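Local atomic coordinates of 2-oxoadipate dioxygenase/decarboxylase (Pseudomonas putida, PDB entry 6W1G), a protein that catalyses the iron(II)-dependent decarboxylation and hydroxylation of 2-oxoadipate by dioxygen, giving (R)-2-hydroxyglutarate and carbon dioxide in D-lysine catabolism. Residues A[99-103]-A[398-403]; A[300-306]-A[354-358]; A[234-238]-A[264-268]. Where two conformers were deposited one is given. Residue numbers count along the deposited sequence, not the author numbering.

Interaction 1. Residues A[99-103]-A[398-403]; sequences YDLSS and DFLPVS
The loop 398-403 lies along the end of an outermost strand of the five-stranded sheet that carries metal ligand H70, in an enzyme of the glyoxalase (VOC) clan, and forms part of the 2-oxoadipate site. Segment 99-103 finishes strand 94-100 and turns at D100, whose OD1 accepts from S102 N at 3.1 Å, an Asx turn; S102 OG reaches this OD1 at 2.9 Å. Segment 398-403 is irregular, polyproline-II-like at 400-402 (phi -63 to -72°, psi 135 to 154°), and the backbones are closest at Y99 and V402, CA to CA 6.2 Å. Two bumps make the fit. From the strand, the Y99 ring (chi1 m, chi2 82°) runs along the loop backbone, its CE2 3.6 Å from L400 O, with both F399 O and L400 O at the ring edge; CZ packs 3.8 Å from F399 CB. From the loop, V402 (chi1 t), which binds 2-oxoadipate, fills the hollow lined by Y99, D100, L101 and S103: CG2 lies 4.0 Å from Y99 CB, CG1 3.4 Å from D100 O, 3.7 Å from S103 OG and 4.3 Å from L101 CD2. F399 (chi1 m) sends its ring away from Y99 toward the metal centre, about 5 Å from the bound nickel ion, meeting H70 edge-to-face and R298 in a cation-pi contact. D398 OD1 is held by a salt bridge to R114. Y99 OH accepts from F399 N at 3.1 Å and donates to a water 2.6 Å away, which donates to D398 OD1 at 2.7 Å.

Interaction 2. Residues A[300-306]-A[354-358]; sequences AALTPKG and QGLAY
Four direct hydrogen bonds tie 300-306, where helix 304-321 starts, to the turn 354-356 that leaves helix 348-353 and becomes extended at A357 and Y358. Y358 N donates to A301 O at 3.0 Å. L356 O accepts from T303 N at 3.1 Å. The two bonds make a single beta bridge between L302 and A357, CA to CA 4.1 Å. T303 (chi1 p) serves both segments: OG1 donates to G355 O at 2.7 Å and accepts from G306 N at 3.0 Å. This makes T303 the N-cap of helix 304-321, set against the Schellman motif in which G355 (phi 66°) ends helix 348-353. K305, all-trans, stretches its NZ to Q354 O at 2.8 Å; a water weakly bound to NZ (3.0 Å) donates to Q354 OE1 at 2.7 Å, while Q354 NE2 donates to Q350. T303 CG2 stands over the Y358 ring (chi1 m), 3.8 Å from its centroid, a CH-pi contact. G306 CA approaches L356 O to 3.4 Å, where any CB would clash.

Interaction 3. Residues A[234-238]-A[264-268]; sequences IDAIQ and LRQTS
A salt bridge joins the first turn of helix 234-240 to the start of strand 264-275: R265 NH1 donates to D235 OD1 at 3.0 Å, with the carboxylate oxygen at the guanidinium edge. A water closes a second path, donating to D235 OD1 at 2.8 Å and accepting from R265 NH2 at 2.9 Å. The other carboxylate oxygen, D235 OD2, bonds T257, and R265 NE gives a weak bond to P255 O. R265 starts chi1 m, chi2 t and then bends at chi3 (p); D235 is chi1 m. Helix and strand segments run nearly parallel, 17° between their directions and 9.8 Å between their axes at closest approach; the nearest CA pair is I234 and R265 at 7.2 Å. The helix opens with Q238 N bonded to I234 O at 3.0 Å; on the strand R265 and T267 point CB toward the helix and Q266 away. Next to the salt bridge, I234 (chi1 t, chi2 t) fills the gap: CG2 lies 3.5 Å from R265 NH1, and CD1 reaches Q266 CA at 3.7 Å and T267 CG2 at 4.3 Å. Farther along, Q238 NE2 rests 3.8 Å from T267 CG2; T267 OG1 bonds K249 O. On the strand's other face, Q266 bonds E253 and lies about 5 Å, side chain to metal, from the nickel ion. A water-bridged ion pair between partly exposed D235 and buried R265 thus spans the gap beside the apolar fill of I234, the guanidinium touching both, behind a strand that faces the metal centre.

Overall arrangement
Interactions 1 and 3 both border the metal centre and touch each other: L264 packs against D398, F399 and L400, and L400 also meets Q266. F399 and Q266 each approach the nickel ion. Interaction 2, about 18 Å from interaction 1 and 22 Å from interaction 3 between centres, lies away from the annotated sites; yet helix 304-321, which it caps, is touched farther along by L400, P401 and S403. Interaction 1 runs from buried Y99 and F399 to exposed S103 and S403, and relies on shape and one tyrosine-centred network. Interaction 2, exposed at P304 and K305, uses backbone bonds and helix-end motifs. Interaction 3, with no exposed residue in contact, pairs charges beside aliphatic packing.

Interaction 1. Residues A[99-103]-A[398-403]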
loop_
_atom_site.group_PDB
_atom_site.type_symbol
_atom_site.label_atom_id
_atom_site.label_comp_id
_atom_site.label_asym_id
_atom_site.label_seq_id
_atom_site.Cartn_x
_atom_site.Cartn_y
_atom_site.Cartn_z
ATOM N N TYR A 99 -8.841 -6.825 4.502
ATOM C CA TYR A 99 -9.264 -7.022 3.120
ATOM C C TYR A 99 -9.563 -8.502 2.956
ATOM O O TYR A 99 -8.648 -9.322 3.016
ATOM C CB TYR A 99 -8.175 -6.622 2.136
ATOM C CG TYR A 99 -7.658 -5.205 2.336
ATOM C CD1 TYR A 99 -6.691 -4.934 3.310
ATOM C CD2 TYR A 99 -8.117 -4.147 1.578
ATOM C CE1 TYR A 99 -6.223 -3.654 3.516
ATOM C CE2 TYR A 99 -7.659 -2.874 1.782
ATOM C CZ TYR A 99 -6.717 -2.627 2.731
ATOM O OH TYR A 99 -6.286 -1.328 2.915
ATOM N N ASP A 100 -10.818 -8.857 2.779
ATOM C CA ASP A 100 -11.218 -10.258 2.682
ATOM C C ASP A 100 -11.602 -10.584 1.256
ATOM O O ASP A 100 -12.617 -10.096 0.751
ATOM C CB ASP A 100 -12.388 -10.478 3.623
ATOM C CG ASP A 100 -12.827 -11.911 3.687
ATOM O OD1 ASP A 100 -12.046 -12.770 3.247
ATOM O OD2 ASP A 100 -13.934 -12.149 4.181
ATOM N N LEU A 101 -10.785 -11.395 0.610
ATOM C CA LEU A 101 -11.080 -11.811 -0.749
ATOM C C LEU A 101 -11.869 -13.106 -0.837
ATOM O O LEU A 101 -12.146 -13.561 -1.954
ATOM C CB LEU A 101 -9.794 -11.940 -1.558
ATOM C CG LEU A 101 -9.221 -10.633 -2.086
ATOM C CD1 LEU A 101 -7.766 -10.801 -2.446
ATOM C CD2 LEU A 101 -10.031 -10.146 -3.292
ATOM N N SER A 102 -12.229 -13.728 0.292
ATOM C CA SER A 102 -13.064 -14.925 0.230
ATOM C C SER A 102 -14.330 -14.680 -0.582
ATOM O O SER A 102 -14.847 -15.604 -1.220
ATOM C CB SER A 102 -13.424 -15.398 1.642
ATOM O OG SER A 102 -12.276 -15.596 2.451
ATOM N N SER A 103 -14.850 -13.451 -0.563
ATOM C CA SER A 103 -16.029 -13.119 -1.356
ATOM C C SER A 103 -15.768 -13.312 -2.843
ATOM O O SER A 103 -16.602 -13.875 -3.563
ATOM C CB SER A 103 -16.423 -11.669 -1.072
ATOM O OG SER A 103 -15.277 -10.845 -0.938
ATOM N N ASP A 398 -3.424 3.360 2.256
ATOM C CA ASP A 398 -3.938 1.977 2.275
ATOM C C ASP A 398 -4.222 1.504 0.847
ATOM O O ASP A 398 -3.541 1.924 -0.093
ATOM C CB ASP A 398 -5.084 1.935 3.265
ATOM C CG ASP A 398 -4.593 2.286 4.652
ATOM O OD1 ASP A 398 -3.824 1.477 5.195
ATOM O OD2 ASP A 398 -4.913 3.390 5.147
ATOM N N PHE A 399 -5.179 0.594 0.697
ATOM C CA PHE A 399 -5.360 -0.116 -0.562
ATOM C C PHE A 399 -6.831 -0.077 -0.961
ATOM O O PHE A 399 -7.704 0.304 -0.156
ATOM C CB PHE A 399 -4.813 -1.529 -0.414
ATOM C CG PHE A 399 -3.326 -1.495 -0.170
ATOM C CD1 PHE A 399 -2.469 -1.442 -1.227
ATOM C CD2 PHE A 399 -2.791 -1.393 1.097
ATOM C CE1 PHE A 399 -1.120 -1.327 -1.064
ATOM C CE2 PHE A 399 -1.430 -1.227 1.279
ATOM C CZ PHE A 399 -0.585 -1.263 0.211
ATOM N N LEU A 400 -7.099 -0.403 -2.227
ATOM C CA LEU A 400 -8.475 -0.362 -2.678
ATOM C C LEU A 400 -9.336 -1.360 -1.912
ATOM O O LEU A 400 -8.889 -2.475 -1.591
ATOM C CB LEU A 400 -8.552 -0.584 -4.189
ATOM C CG LEU A 400 -7.934 0.533 -5.048
ATOM C CD1 LEU A 400 -7.923 0.128 -6.526
ATOM C CD2 LEU A 400 -8.662 1.871 -4.840
ATOM N N PRO A 401 -10.558 -0.995 -1.566
ATOM C CA PRO A 401 -11.409 -1.945 -0.856
ATOM C C PRO A 401 -11.838 -3.092 -1.741
ATOM O O PRO A 401 -11.907 -2.972 -2.965
ATOM C CB PRO A 401 -12.617 -1.104 -0.435
ATOM C CG PRO A 401 -12.650 0.032 -1.374
ATOM C CD PRO A 401 -11.225 0.305 -1.764
ATOM N N VAL A 402 -12.121 -4.225 -1.096
ATOM C CA VAL A 402 -12.742 -5.341 -1.783
ATOM C C VAL A 402 -14.200 -4.983 -2.061
ATOM O O VAL A 402 -14.897 -4.450 -1.186
ATOM C CB VAL A 402 -12.658 -6.622 -0.930
ATOM C CG1 VAL A 402 -13.228 -7.821 -1.692
ATOM C CG2 VAL A 402 -11.229 -6.915 -0.474
ATOM N N SER A 403 -14.660 -5.252 -3.276
ATOM C CA SER A 403 -16.071 -5.070 -3.593
ATOM C C SER A 403 -16.948 -5.767 -2.553
ATOM O O SER A 403 -16.709 -6.922 -2.194
ATOM C CB SER A 403 -16.337 -5.671 -4.969
ATOM O OG SER A 403 -16.111 -7.071 -4.935
HETATM O O HOH W 1 -4.407 -1.076 4.737
#

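Interaction 2. Residues A[300-306]-A[354-358]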
loop_
_atom_site.group_PDB
_atom_site.type_symbol
_atom_site.label_atom_id
_atom_site.label_comp_id
_atom_site.label_asym_id
_atom_site.label_seq_id
_atom_site.Cartn_x
_atom_site.Cartn_y
_atom_site.Cartn_z
ATOM N N ALA A 300 -6.312 11.199 -2.461
ATOM C CA ALA A 300 -6.835 11.587 -1.161
ATOM C C ALA A 300 -7.459 10.422 -0.421
ATOM O O ALA A 300 -8.266 9.648 -0.953
ATOM C CB ALA A 300 -7.889 12.655 -1.360
ATOM N N ALA A 301 -7.193 10.380 0.881
ATOM C CA ALA A 301 -7.926 9.503 1.775
ATOM C C ALA A 301 -9.365 9.995 1.895
ATOM O O ALA A 301 -9.623 11.189 2.034
ATOM C CB ALA A 301 -7.238 9.533 3.129
ATOM N N LEU A 302 -10.306 9.056 1.858
ATOM C CA LEU A 302 -11.740 9.344 1.943
ATOM C C LEU A 302 -12.290 9.069 3.329
ATOM O O LEU A 302 -11.884 8.128 4.012
ATOM C CB LEU A 302 -12.515 8.530 0.922
ATOM C CG LEU A 302 -12.155 8.769 -0.522
ATOM C CD1 LEU A 302 -13.051 8.000 -1.456
ATOM C CD2 LEU A 302 -12.186 10.287 -0.817
ATOM N N THR A 303 -13.239 9.908 3.739
ATOM C CA THR A 303 -14.003 9.692 4.947
ATOM C C THR A 303 -14.983 8.521 4.713
ATOM O O THR A 303 -15.186 8.090 3.592
ATOM C CB THR A 303 -14.808 10.967 5.256
ATOM O OG1 THR A 303 -15.687 11.143 4.168
ATOM C CG2 THR A 303 -13.872 12.152 5.412
ATOM N N PRO A 304 -15.688 8.080 5.751
ATOM C CA PRO A 304 -16.781 7.106 5.545
ATOM C C PRO A 304 -17.779 7.556 4.503
ATOM O O PRO A 304 -18.195 6.781 3.642
ATOM C CB PRO A 304 -17.378 6.945 6.952
ATOM C CG PRO A 304 -16.211 7.189 7.865
ATOM C CD PRO A 304 -15.391 8.290 7.165
ATOM N N LYS A 305 -18.134 8.839 4.536
ATOM C CA LYS A 305 -19.061 9.371 3.551
ATOM C C LYS A 305 -18.490 9.296 2.141
ATOM O O LYS A 305 -19.210 8.938 1.199
ATOM C CB LYS A 305 -19.442 10.801 3.919
ATOM C CG LYS A 305 -20.422 11.440 2.938
ATOM C CD LYS A 305 -20.659 12.890 3.332
ATOM C CE LYS A 305 -21.575 13.599 2.362
ATOM N NZ LYS A 305 -21.812 15.011 2.785
ATOM N N GLY A 306 -17.225 9.703 1.963
ATOM C CA GLY A 306 -16.606 9.617 0.651
ATOM C C GLY A 306 -16.485 8.191 0.167
ATOM O O GLY A 306 -16.634 7.933 -1.029
ATOM N N GLN A 354 -18.148 19.181 1.832
ATOM C CA GLN A 354 -19.052 18.045 1.890
ATOM C C GLN A 354 -18.511 16.902 2.727
ATOM O O GLN A 354 -19.193 15.876 2.855
ATOM C CB GLN A 354 -19.376 17.583 0.475
ATOM C CG GLN A 354 -20.167 18.570 -0.316
ATOM C CD GLN A 354 -20.505 18.037 -1.709
ATOM O OE1 GLN A 354 -20.875 16.879 -1.868
ATOM N NE2 GLN A 354 -20.366 18.870 -2.693
ATOM N N GLY A 355 -17.323 17.035 3.301
ATOM C CA GLY A 355 -16.808 16.014 4.199
ATOM C C GLY A 355 -16.529 14.700 3.508
ATOM O O GLY A 355 -16.771 13.633 4.096
ATOM N N LEU A 356 -16.024 14.754 2.269
ATOM C CA LEU A 356 -15.784 13.538 1.506
ATOM C C LEU A 356 -14.380 12.985 1.653
ATOM O O LEU A 356 -14.146 11.794 1.416
ATOM C CB LEU A 356 -16.064 13.789 0.019
ATOM C CG LEU A 356 -17.515 14.184 -0.253
ATOM C CD1 LEU A 356 -17.659 14.603 -1.664
ATOM C CD2 LEU A 356 -18.460 13.071 0.064
ATOM N N ALA A 357 -13.420 13.819 2.007
ATOM C CA ALA A 357 -12.025 13.455 2.089
ATOM C C ALA A 357 -11.424 14.056 3.340
ATOM O O ALA A 357 -11.961 15.011 3.898
ATOM C CB ALA A 357 -11.225 13.908 0.894
ATOM N N TYR A 358 -10.307 13.491 3.785
ATOM C CA TYR A 358 -9.532 14.054 4.890
ATOM C C TYR A 358 -8.502 15.029 4.338
ATOM O O TYR A 358 -7.992 14.859 3.232
ATOM C CB TYR A 358 -8.812 12.933 5.665
ATOM C CG TYR A 358 -9.752 12.040 6.394
ATOM C CD1 TYR A 358 -10.357 12.439 7.566
ATOM C CD2 TYR A 358 -10.032 10.758 5.909
ATOM C CE1 TYR A 358 -11.220 11.597 8.237
ATOM C CE2 TYR A 358 -10.871 9.900 6.569
ATOM C CZ TYR A 358 -11.490 10.333 7.745
ATOM O OH TYR A 358 -12.373 9.514 8.394
HETATM O O HOH W 2 -22.258 15.372 -0.180
#

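Interaction 3. Residues A[234-238]-A[264-268]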
loop_
_atom_site.group_PDB
_atom_site.type_symbol
_atom_site.label_atom_id
_atom_site.label_comp_id
_atom_site.label_asym_id
_atom_site.label_seq_id
_atom_site.Cartn_x
_atom_site.Cartn_y
_atom_site.Cartn_z
ATOM N N ILE A 234 -0.494 8.138 -13.411
ATOM C CA ILE A 234 -0.553 6.785 -13.943
ATOM C C ILE A 234 -0.957 6.785 -15.407
ATOM O O ILE A 234 -0.605 5.867 -16.145
ATOM C CB ILE A 234 -1.469 5.906 -13.071
ATOM C CG1 ILE A 234 -1.179 4.423 -13.322
ATOM C CG2 ILE A 234 -2.919 6.189 -13.347
ATOM C CD1 ILE A 234 -1.851 3.536 -12.355
ATOM N N ASP A 235 -1.711 7.793 -15.861
ATOM C CA ASP A 235 -2.035 7.812 -17.283
ATOM C C ASP A 235 -0.779 8.020 -18.109
ATOM O O ASP A 235 -0.579 7.386 -19.148
ATOM C CB ASP A 235 -3.010 8.943 -17.591
ATOM C CG ASP A 235 -4.383 8.760 -16.951
ATOM O OD1 ASP A 235 -4.862 7.636 -16.884
ATOM O OD2 ASP A 235 -4.989 9.759 -16.525
ATOM N N ALA A 236 0.075 8.925 -17.663
ATOM C CA ALA A 236 1.324 9.195 -18.342
ATOM C C ALA A 236 2.230 7.981 -18.315
ATOM O O ALA A 236 2.894 7.672 -19.313
ATOM C CB ALA A 236 2.008 10.414 -17.743
ATOM N N ILE A 237 2.300 7.281 -17.187
ATOM C CA ILE A 237 3.202 6.145 -17.185
ATOM C C ILE A 237 2.682 5.066 -18.139
ATOM O O ILE A 237 3.471 4.398 -18.793
ATOM C CB ILE A 237 3.486 5.651 -15.754
ATOM C CG1 ILE A 237 4.855 5.009 -15.768
ATOM C CG2 ILE A 237 2.357 4.819 -15.285
ATOM C CD1 ILE A 237 5.449 4.949 -14.438
ATOM N N GLN A 238 1.361 4.861 -18.206
ATOM C CA GLN A 238 0.806 3.856 -19.119
ATOM C C GLN A 238 1.181 4.158 -20.562
ATOM O O GLN A 238 1.411 3.228 -21.334
ATOM C CB GLN A 238 -0.710 3.765 -18.993
ATOM C CG GLN A 238 -1.181 2.950 -17.829
ATOM C CD GLN A 238 -2.659 2.663 -17.910
ATOM O OE1 GLN A 238 -3.484 3.567 -17.813
ATOM N NE2 GLN A 238 -3.002 1.406 -18.117
ATOM N N LEU A 264 -6.567 5.404 -4.657
ATOM C CA LEU A 264 -5.406 5.204 -5.499
ATOM C C LEU A 264 -5.895 4.656 -6.836
ATOM O O LEU A 264 -7.017 4.167 -6.945
ATOM C CB LEU A 264 -4.353 4.326 -4.849
ATOM C CG LEU A 264 -4.708 2.874 -4.600
ATOM C CD1 LEU A 264 -4.579 2.004 -5.840
ATOM C CD2 LEU A 264 -3.804 2.307 -3.518
ATOM N N ARG A 265 -5.011 4.701 -7.828
ATOM C CA ARG A 265 -5.196 4.043 -9.104
ATOM C C ARG A 265 -4.026 3.104 -9.311
ATOM O O ARG A 265 -2.906 3.398 -8.877
ATOM C CB ARG A 265 -5.222 5.038 -10.232
ATOM C CG ARG A 265 -6.299 6.097 -10.087
ATOM C CD ARG A 265 -6.374 7.040 -11.291
ATOM N NE ARG A 265 -7.058 6.368 -12.390
ATOM C CZ ARG A 265 -6.896 6.630 -13.681
ATOM N NH1 ARG A 265 -6.050 7.558 -14.076
ATOM N NH2 ARG A 265 -7.609 5.946 -14.581
ATOM N N GLN A 266 -4.276 1.939 -9.921
ATOM C CA GLN A 266 -3.212 0.958 -10.097
ATOM C C GLN A 266 -3.426 0.119 -11.358
ATOM O O GLN A 266 -4.564 -0.083 -11.813
ATOM C CB GLN A 266 -3.107 0.002 -8.913
ATOM C CG GLN A 266 -4.342 -0.836 -8.703
ATOM C CD GLN A 266 -4.372 -1.685 -7.418
ATOM O OE1 GLN A 266 -3.889 -1.288 -6.332
ATOM N NE2 GLN A 266 -4.978 -2.855 -7.540
ATOM N N THR A 267 -2.322 -0.358 -11.922
ATOM C CA THR A 267 -2.415 -1.358 -12.988
ATOM C C THR A 267 -1.182 -2.248 -12.878
ATOM O O THR A 267 -0.275 -2.003 -12.077
ATOM C CB THR A 267 -2.645 -0.761 -14.395
ATOM O OG1 THR A 267 -2.949 -1.824 -15.295
ATOM C CG2 THR A 267 -1.477 0.012 -14.873
ATOM N N SER A 268 -1.176 -3.307 -13.666
ATOM C CA SER A 268 -0.213 -4.391 -13.545
ATOM C C SER A 268 0.373 -4.740 -14.906
ATOM O O SER A 268 -0.139 -4.340 -15.964
ATOM C CB SER A 268 -0.866 -5.656 -12.914
ATOM O OG SER A 268 -1.882 -6.127 -13.790
HETATM O O HOH W 3 -7.484 6.748 -17.378
#